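Side-chain contact in putative Type I topoisomerase (Deinococcus radiodurans, PDB 3M4A), which probably relaxes supercoiled DNA as a type IB topoisomerase, breaking and rejoining one strand without ATP: residues Asp306-Thr311 with Leu321-Gly326. Sequence-based numbering, arbitrary orientation.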
loop_
_atom_site.group_PDB
_atom_site.type_symbol
_atom_site.label_atom_id
_atom_site.label_comp_id
_atom_site.label_asym_id
_atom_site.label_seq_id
_atom_site.Cartn_x
_atom_site.Cartn_y
_atom_site.Cartn_z
ATOM N N ASP A 306 -21.501 -8.279 4.329
ATOM C CA ASP A 306 -21.956 -9.592 3.856
ATOM C C ASP A 306 -20.824 -10.587 3.614
ATOM O O ASP A 306 -21.075 -11.787 3.376
ATOM C CB ASP A 306 -22.777 -9.421 2.575
ATOM C CG ASP A 306 -24.019 -8.585 2.792
ATOM O OD1 ASP A 306 -24.898 -9.012 3.578
ATOM O OD2 ASP A 306 -24.130 -7.502 2.190
ATOM N N TYR A 307 -19.579 -10.113 3.661
ATOM C CA TYR A 307 -18.411 -10.949 3.390
ATOM C C TYR A 307 -17.501 -11.132 4.604
ATOM O O TYR A 307 -16.316 -11.443 4.459
ATOM C CB TYR A 307 -17.624 -10.394 2.202
ATOM C CG TYR A 307 -18.405 -10.524 0.922
ATOM C CD1 TYR A 307 -18.411 -11.724 0.211
ATOM C CD2 TYR A 307 -19.161 -9.471 0.439
ATOM C CE1 TYR A 307 -19.139 -11.864 -0.946
ATOM C CE2 TYR A 307 -19.908 -9.607 -0.738
ATOM C CZ TYR A 307 -19.895 -10.802 -1.411
ATOM O OH TYR A 307 -20.619 -10.934 -2.575
ATOM N N GLU A 308 -18.067 -10.951 5.786
ATOM C CA GLU A 308 -17.353 -11.210 7.037
ATOM C C GLU A 308 -17.041 -12.701 7.150
ATOM O O GLU A 308 -17.800 -13.536 6.651
ATOM C CB GLU A 308 -18.196 -10.808 8.240
ATOM C CG GLU A 308 -18.343 -9.318 8.456
ATOM C CD GLU A 308 -19.134 -9.020 9.704
ATOM O OE1 GLU A 308 -20.234 -9.588 9.857
ATOM O OE2 GLU A 308 -18.650 -8.232 10.541
ATOM N N PRO A 309 -15.926 -13.050 7.798
ATOM C CA PRO A 309 -15.626 -14.483 7.936
ATOM C C PRO A 309 -16.708 -15.198 8.738
ATOM O O PRO A 309 -17.330 -14.587 9.596
ATOM C CB PRO A 309 -14.270 -14.490 8.644
ATOM C CG PRO A 309 -14.173 -13.145 9.330
ATOM C CD PRO A 309 -14.899 -12.200 8.435
ATOM N N ARG A 310 -16.936 -16.482 8.429
ATOM C CA ARG A 310 -18.028 -17.265 9.018
ATOM C C ARG A 310 -17.546 -18.427 9.901
ATOM O O ARG A 310 -18.366 -19.085 10.548
ATOM C CB ARG A 310 -18.897 -17.845 7.905
ATOM C CG ARG A 310 -19.544 -16.833 6.989
ATOM C CD ARG A 310 -20.264 -17.543 5.847
ATOM N NE ARG A 310 -21.177 -16.645 5.139
ATOM C CZ ARG A 310 -22.512 -16.727 5.144
ATOM N NH1 ARG A 310 -23.154 -17.697 5.796
ATOM N NH2 ARG A 310 -23.215 -15.833 4.453
ATOM N N THR A 311 -16.242 -18.687 9.899
ATOM C CA THR A 311 -15.622 -19.747 10.701
ATOM C C THR A 311 -14.354 -19.203 11.317
ATOM O O THR A 311 -13.868 -18.148 10.911
ATOM C CB THR A 311 -15.233 -20.991 9.876
ATOM O OG1 THR A 311 -14.067 -20.728 9.078
ATOM C CG2 THR A 311 -16.392 -21.461 8.993
ATOM N N LEU A 321 -4.663 -8.154 8.152
ATOM C CA LEU A 321 -5.584 -7.250 7.455
ATOM C C LEU A 321 -6.507 -6.613 8.468
ATOM O O LEU A 321 -6.853 -7.208 9.497
ATOM C CB LEU A 321 -6.433 -8.015 6.421
ATOM C CG LEU A 321 -5.671 -8.731 5.307
ATOM C CD1 LEU A 321 -6.631 -9.502 4.371
ATOM C CD2 LEU A 321 -4.858 -7.754 4.506
ATOM N N THR A 322 -6.938 -5.387 8.202
ATOM C CA THR A 322 -7.955 -4.791 9.051
ATOM C C THR A 322 -9.280 -5.529 8.807
ATOM O O THR A 322 -9.404 -6.287 7.829
ATOM C CB THR A 322 -8.142 -3.299 8.767
ATOM O OG1 THR A 322 -8.708 -3.138 7.467
ATOM C CG2 THR A 322 -6.805 -2.550 8.848
ATOM N N ARG A 323 -10.268 -5.303 9.674
ATOM C CA ARG A 323 -11.580 -5.933 9.523
ATOM C C ARG A 323 -12.157 -5.652 8.131
ATOM O O ARG A 323 -12.562 -6.585 7.417
ATOM C CB ARG A 323 -12.532 -5.437 10.608
ATOM C CG ARG A 323 -13.890 -6.104 10.636
ATOM C CD ARG A 323 -14.708 -5.591 11.818
ATOM N NE ARG A 323 -16.146 -5.819 11.665
ATOM C CZ ARG A 323 -17.053 -5.537 12.602
ATOM N NH1 ARG A 323 -16.684 -5.026 13.778
ATOM N NH2 ARG A 323 -18.339 -5.770 12.370
ATOM N N SER A 324 -12.129 -4.390 7.710
ATOM C CA SER A 324 -12.674 -4.042 6.398
ATOM C C SER A 324 -11.824 -4.610 5.257
ATOM O O SER A 324 -12.367 -4.989 4.225
ATOM C CB SER A 324 -12.828 -2.522 6.255
ATOM O OG SER A 324 -11.584 -1.891 6.471
ATOM N N GLU A 325 -10.496 -4.669 5.422
ATOM C CA GLU A 325 -9.622 -5.247 4.399
ATOM C C GLU A 325 -9.910 -6.743 4.197
ATOM O O GLU A 325 -9.910 -7.239 3.068
ATOM C CB GLU A 325 -8.145 -5.055 4.749
ATOM C CG GLU A 325 -7.606 -3.682 4.450
ATOM C CD GLU A 325 -6.128 -3.547 4.763
ATOM O OE1 GLU A 325 -5.678 -4.070 5.816
ATOM O OE2 GLU A 325 -5.416 -2.903 3.961
ATOM N N GLY A 326 -10.162 -7.435 5.302
ATOM C CA GLY A 326 -10.486 -8.847 5.266
ATOM C C GLY A 326 -11.778 -9.071 4.516
ATOM O O GLY A 326 -11.867 -9.959 3.668
#
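Glu308 and Arg323 reach toward each other from two backbones that stay well apart: the loop 306-311 and the first turn of helix 323-337 come no nearer than 7.5 Å between the CA atoms of Glu308 and Gly326. In the loop, Glu308 and Pro309 both have extended backbones. The gap is bridged by long side chains. Arg323 sends CG anti to its own N (chi1 -175°) and stays extended as far as NE, carrying the guanidinium from the helix start to the loop. Its NH2 gives Glu308 OE2 a 3.1 Å hydrogen bond, part of a salt bridge. The bond is bent, 136° at the hydrogen, with OE2 tilted out of the guanidinium plane, although NH2 arrives nearly along the C-O axis of the carboxylate; the two flat groups are turned 23° against each other. NE lies 3.7 Å from the same OE2, so the pair is single-pronged rather than a two-bond fork. Glu308 takes up two conformations and the bridge belongs to one, so it is probably not permanent.

The helix start has its own polar closure. Thr322 OG1 accepts from Glu325 N at 3.1 Å, while Glu325 OE1 takes the Thr322 N-H in return at 3.0 Å, using its anti lone pair in an almost straight bond. Threonine and glutamate suit these places, the short hydroxyl reaching an open amide and the longer acid reaching back to the Thr322 N-H. OE2 of the buried Glu325 hydrogen-bonds to His132 NE2 and Trp241 NE1, joining this turn to helices 120-134 and 235-254. A surface salt bridge thus joins an interhelical loop to a helix N-terminus closed by a classic capping box.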